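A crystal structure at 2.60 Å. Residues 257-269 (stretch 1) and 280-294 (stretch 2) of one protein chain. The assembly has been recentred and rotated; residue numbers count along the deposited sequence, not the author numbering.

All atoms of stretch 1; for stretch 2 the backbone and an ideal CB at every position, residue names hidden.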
# COMPACT_ATOMS: atom_id res chain seq x y z
N PRO C 257 29.74 -19.80 -4.35
CA PRO C 257 29.89 -18.62 -3.50
C PRO C 257 28.88 -17.56 -3.94
O PRO C 257 28.52 -17.54 -5.11
CB PRO C 257 31.32 -18.16 -3.76
CG PRO C 257 31.63 -18.71 -5.14
CD PRO C 257 30.88 -20.01 -5.25
N ALA C 258 28.43 -16.73 -3.00
CA ALA C 258 27.30 -15.79 -3.18
C ALA C 258 27.85 -14.40 -3.55
O ALA C 258 27.29 -13.40 -3.09
CB ALA C 258 26.45 -15.75 -1.93
N GLY C 259 28.92 -14.37 -4.33
CA GLY C 259 29.47 -13.16 -4.96
C GLY C 259 29.40 -13.33 -6.46
O GLY C 259 29.51 -14.46 -6.95
N VAL C 260 29.21 -12.23 -7.19
CA VAL C 260 29.01 -12.30 -8.66
C VAL C 260 30.30 -12.82 -9.33
O VAL C 260 30.22 -13.78 -10.10
CB VAL C 260 28.58 -10.93 -9.20
CG1 VAL C 260 28.37 -10.95 -10.69
CG2 VAL C 260 27.34 -10.41 -8.49
N ALA C 261 31.44 -12.20 -9.04
CA ALA C 261 32.75 -12.50 -9.66
C ALA C 261 33.18 -13.90 -9.24
O ALA C 261 33.73 -14.63 -10.07
CB ALA C 261 33.79 -11.49 -9.25
N ASP C 262 32.90 -14.24 -7.98
CA ASP C 262 33.38 -15.48 -7.32
C ASP C 262 32.67 -16.69 -7.93
O ASP C 262 33.35 -17.73 -8.18
CB ASP C 262 33.20 -15.39 -5.80
CG ASP C 262 34.10 -14.37 -5.09
OD1 ASP C 262 35.01 -13.77 -5.75
OD2 ASP C 262 33.88 -14.18 -3.87
N LEU C 263 31.36 -16.56 -8.16
CA LEU C 263 30.50 -17.62 -8.75
C LEU C 263 30.94 -17.89 -10.19
O LEU C 263 31.14 -19.07 -10.54
CB LEU C 263 29.03 -17.20 -8.66
CG LEU C 263 28.01 -18.28 -9.04
CD1 LEU C 263 26.65 -17.98 -8.44
CD2 LEU C 263 27.88 -18.41 -10.55
N SER C 264 31.14 -16.85 -10.99
CA SER C 264 31.51 -17.02 -12.42
C SER C 264 32.92 -17.62 -12.53
O SER C 264 33.16 -18.39 -13.48
CB SER C 264 31.35 -15.73 -13.19
OG SER C 264 32.15 -14.72 -12.63
N LYS C 265 33.82 -17.31 -11.60
CA LYS C 265 35.22 -17.84 -11.58
C LYS C 265 35.16 -19.35 -11.26
O LYS C 265 35.91 -20.11 -11.88
CB LYS C 265 36.10 -17.02 -10.63
CG LYS C 265 37.56 -17.49 -10.49
CD LYS C 265 37.92 -17.97 -9.05
CE LYS C 265 38.68 -19.29 -8.96
NZ LYS C 265 40.05 -19.19 -9.54
N THR C 266 34.28 -19.76 -10.34
CA THR C 266 34.09 -21.17 -9.93
C THR C 266 33.62 -22.03 -11.12
O THR C 266 34.15 -23.15 -11.24
CB THR C 266 33.08 -21.26 -8.79
OG1 THR C 266 33.54 -20.46 -7.70
CG2 THR C 266 32.84 -22.68 -8.32
N LEU C 267 32.68 -21.53 -11.94
CA LEU C 267 32.09 -22.27 -13.09
C LEU C 267 32.89 -22.04 -14.38
O LEU C 267 32.41 -22.46 -15.46
CB LEU C 267 30.65 -21.80 -13.31
CG LEU C 267 29.68 -22.02 -12.16
CD1 LEU C 267 28.31 -21.51 -12.52
CD2 LEU C 267 29.63 -23.48 -11.75
N GLU C 268 34.03 -21.35 -14.30
CA GLU C 268 34.94 -21.15 -15.46
C GLU C 268 35.18 -22.52 -16.11
O GLU C 268 35.39 -23.52 -15.37
CB GLU C 268 36.22 -20.46 -14.95
CG GLU C 268 37.21 -19.96 -16.01
CD GLU C 268 38.71 -20.04 -15.63
OE1 GLU C 268 39.03 -20.17 -14.41
OE2 GLU C 268 39.57 -20.03 -16.55
N GLY C 269 35.06 -22.59 -17.43
CA GLY C 269 35.29 -23.82 -18.20
C GLY C 269 34.00 -24.51 -18.62
O GLY C 269 34.05 -25.40 -19.46
N UNK C 280 18.39 -16.85 -10.04
CA UNK C 280 19.69 -16.54 -10.72
C UNK C 280 20.01 -15.08 -10.40
O UNK C 280 19.41 -14.18 -10.96
CB UNK C 280 19.62 -16.77 -12.23
N UNK C 281 20.86 -14.83 -9.41
CA UNK C 281 21.20 -15.75 -8.33
C UNK C 281 20.96 -15.01 -6.99
O UNK C 281 20.86 -13.76 -6.94
CB UNK C 281 22.65 -16.24 -8.45
N UNK C 282 20.96 -15.77 -5.91
CA UNK C 282 20.80 -15.27 -4.52
C UNK C 282 22.19 -14.88 -3.96
O UNK C 282 22.69 -15.45 -2.97
CB UNK C 282 20.14 -16.33 -3.63
N UNK C 283 22.81 -13.89 -4.60
CA UNK C 283 24.08 -13.23 -4.20
C UNK C 283 23.84 -12.55 -2.85
O UNK C 283 22.69 -12.37 -2.49
CB UNK C 283 24.55 -12.22 -5.25
N UNK C 284 24.89 -12.16 -2.15
CA UNK C 284 24.82 -11.64 -0.76
C UNK C 284 25.83 -10.50 -0.60
O UNK C 284 25.42 -9.34 -0.71
CB UNK C 284 25.10 -12.75 0.26
N UNK C 285 27.09 -10.85 -0.33
CA UNK C 285 28.26 -9.96 -0.52
C UNK C 285 28.17 -9.38 -1.94
O UNK C 285 27.89 -10.13 -2.88
CB UNK C 285 29.58 -10.71 -0.31
N UNK C 286 28.37 -8.06 -2.07
CA UNK C 286 28.58 -7.31 -3.32
C UNK C 286 30.04 -7.47 -3.73
O UNK C 286 30.89 -6.74 -3.19
CB UNK C 286 28.22 -5.83 -3.16
N UNK C 287 30.33 -8.40 -4.65
CA UNK C 287 31.67 -8.52 -5.30
C UNK C 287 31.43 -8.47 -6.81
O UNK C 287 31.17 -9.49 -7.45
CB UNK C 287 32.39 -9.81 -4.90
N UNK C 288 31.47 -7.26 -7.43
CA UNK C 288 31.15 -7.08 -8.85
C UNK C 288 32.14 -7.67 -9.87
O UNK C 288 33.31 -7.87 -9.56
CB UNK C 288 31.02 -5.58 -9.12
N UNK C 289 31.63 -7.91 -11.09
CA UNK C 289 32.27 -8.63 -12.21
C UNK C 289 31.22 -9.26 -13.09
O UNK C 289 30.06 -8.77 -13.10
CB UNK C 289 33.23 -9.70 -11.70
N UNK C 290 31.59 -10.32 -13.81
CA UNK C 290 30.74 -10.97 -14.86
C UNK C 290 29.80 -12.00 -14.22
O UNK C 290 30.31 -12.82 -13.42
CB UNK C 290 31.61 -11.65 -15.92
N UNK C 291 28.50 -11.98 -14.56
CA UNK C 291 27.48 -12.94 -14.04
C UNK C 291 27.86 -14.36 -14.45
O UNK C 291 27.80 -15.29 -13.60
CB UNK C 291 26.08 -12.60 -14.56
N UNK C 292 28.25 -14.51 -15.71
CA UNK C 292 28.67 -15.82 -16.27
C UNK C 292 30.14 -15.78 -16.65
O UNK C 292 30.67 -14.73 -17.01
CB UNK C 292 27.83 -16.19 -17.49
N UNK C 293 30.80 -16.96 -16.65
CA UNK C 293 32.10 -17.11 -17.29
C UNK C 293 31.99 -16.94 -18.82
O UNK C 293 30.91 -17.16 -19.36
CB UNK C 293 32.70 -18.48 -16.95
N UNK C 294 33.09 -16.53 -19.47
CA UNK C 294 33.24 -16.53 -20.94
C UNK C 294 32.76 -17.83 -21.57
O UNK C 294 32.98 -18.89 -20.99
CB UNK C 294 34.70 -16.29 -21.32

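Stretch 1 offers a short helix, residues 260-266, entered from the N-cap Gly259, and stretch 2 runs along it without regular structure. Position 280 has nothing of stretch 1 within reach of its CB, so many residues would serve; it is Val280.

Position 281 points toward the helix, its ideal CB 4.4 Å from Leu263 CD1. A sizeable apolar side chain suits it, aliphatic or aromatic. It is Phe281, whose ring takes the methyl over one face, Leu263 CD1 lying 3.8 Å from the ring centroid. Position 282 points sideways into space free of stretch 1 and is Arg282, whose end leads away.

At 283 the CB lies 3.7 Å from Ala258 O and 4.6 Å from Val260 CG2, beside an apolar helix start; a large flat or branched apolar group would fit. Tyr283 lays its ring face under Val260 CG2, 3.7 Å from the centroid, and its hydroxyl donates to a water that in turn donates to Val260 O and to the backbone O of position 291.

At 284 the backbone N donates to Ala258 O at 2.9 Å, a bond open to any residue but proline. The CB points sideways, 4.0 Å from Ala258 CB, so many side chains would serve. The residue is His284, whose end leads away.

Position 285 points sideways near Ala258 and Gly259, where a long, flexible chain could fold back. Gln285 does so, its NE2 coming within 3.9 Å of Ala258 CB. Position 286 points away, tolerates almost anything, and is Tyr286.

At 287 the carbonyl accepts from Ala261 N at 3.2 Å, meeting an amide of the helix's first turn. The CB lies 4.4 Å from Gly259 CA, favouring a compact apolar group. Val287 packs CG1 3.5 Å from Gly259 CA and CG2 3.6 Å from Ala261 CB; a CB on Gly259 would clash with CG1.

Position 288 points away; its phi of -69° admits proline, and it is Pro288. At 289 an ideal CB would sit a tight 3.1 Å from Ala261 CB, and phi/psi of 152/-156° favours glycine: Gly289.

Position 290 points sideways, with room for a polar group; in Asn290 the backbone O lies 2.8 Å from Ser264 OG. Position 291 points away, yet a long side chain could return to Val260; the ring of Tyr291 does, CD1 3.7 Å from Val260 CG1. Position 292 points away and is Leu292.

Position 293 faces the helix end, its CB 3.5 Å from Ser264 O, and phi of -66° permits a compact ring. Pro293 sets CG 4.0 Å from Leu267 CB. Position 294 has room for a CB but is Gly294.

Stretch 2, residues 280-294: VFRYHQYVPGNYLPG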
# COMPACT_ATOMS: atom_id res chain seq x y z
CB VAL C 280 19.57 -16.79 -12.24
CG1 VAL C 280 20.82 -16.44 -12.98
CG2 VAL C 280 19.23 -18.23 -12.53
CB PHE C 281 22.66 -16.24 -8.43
CG PHE C 281 23.02 -17.25 -9.50
CD1 PHE C 281 22.68 -18.59 -9.37
CD2 PHE C 281 23.79 -16.90 -10.60
CE1 PHE C 281 23.01 -19.51 -10.35
CE2 PHE C 281 24.20 -17.84 -11.53
CZ PHE C 281 23.81 -19.15 -11.40
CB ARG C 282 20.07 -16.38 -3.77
CG ARG C 282 19.23 -15.87 -2.63
CD ARG C 282 17.83 -15.45 -2.98
NE ARG C 282 17.28 -15.13 -1.66
CZ ARG C 282 16.92 -13.92 -1.24
NH1 ARG C 282 16.99 -12.86 -2.04
NH2 ARG C 282 16.41 -13.80 -0.03
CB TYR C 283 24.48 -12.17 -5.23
CG TYR C 283 24.64 -12.66 -6.66
CD1 TYR C 283 25.53 -13.68 -6.96
CD2 TYR C 283 23.99 -12.06 -7.73
CE1 TYR C 283 25.72 -14.14 -8.25
CE2 TYR C 283 24.20 -12.48 -9.03
CZ TYR C 283 25.07 -13.54 -9.30
OH TYR C 283 25.39 -14.00 -10.53
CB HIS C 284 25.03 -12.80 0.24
CG HIS C 284 24.78 -12.42 1.67
ND1 HIS C 284 24.50 -13.38 2.63
CD2 HIS C 284 24.71 -11.21 2.29
CE1 HIS C 284 24.30 -12.78 3.79
NE2 HIS C 284 24.42 -11.45 3.61
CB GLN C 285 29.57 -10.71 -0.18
CG GLN C 285 29.82 -12.01 -0.96
CD GLN C 285 29.37 -13.31 -0.31
OE1 GLN C 285 28.54 -13.34 0.58
NE2 GLN C 285 29.89 -14.45 -0.75
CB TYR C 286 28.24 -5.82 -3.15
CG TYR C 286 28.36 -4.98 -4.41
CD1 TYR C 286 27.73 -5.38 -5.58
CD2 TYR C 286 29.08 -3.79 -4.42
CE1 TYR C 286 27.80 -4.62 -6.73
CE2 TYR C 286 29.16 -3.00 -5.56
CZ TYR C 286 28.52 -3.42 -6.72
OH TYR C 286 28.55 -2.70 -7.88
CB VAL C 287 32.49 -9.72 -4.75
CG1 VAL C 287 31.65 -10.67 -3.90
CG2 VAL C 287 33.28 -10.49 -5.82
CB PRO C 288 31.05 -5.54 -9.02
CG PRO C 288 31.87 -4.95 -7.92
CD PRO C 288 31.80 -5.96 -6.80
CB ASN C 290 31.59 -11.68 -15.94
CG ASN C 290 32.64 -10.80 -16.59
OD1 ASN C 290 32.41 -9.64 -16.85
ND2 ASN C 290 33.80 -11.37 -16.88
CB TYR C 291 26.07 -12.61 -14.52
CG TYR C 291 25.50 -11.35 -13.94
CD1 TYR C 291 25.20 -11.26 -12.59
CD2 TYR C 291 25.26 -10.23 -14.73
CE1 TYR C 291 24.72 -10.08 -12.04
CE2 TYR C 291 24.76 -9.06 -14.20
CZ TYR C 291 24.50 -8.98 -12.84
OH TYR C 291 24.02 -7.87 -12.26
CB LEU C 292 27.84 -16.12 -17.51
CG LEU C 292 26.33 -16.12 -17.31
CD1 LEU C 292 25.64 -16.44 -18.61
CD2 LEU C 292 25.91 -17.12 -16.26
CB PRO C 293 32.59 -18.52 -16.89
CG PRO C 293 31.39 -19.24 -16.33
CD PRO C 293 30.29 -18.22 -16.11
O HOH W 1 27.70 -14.82 -11.03
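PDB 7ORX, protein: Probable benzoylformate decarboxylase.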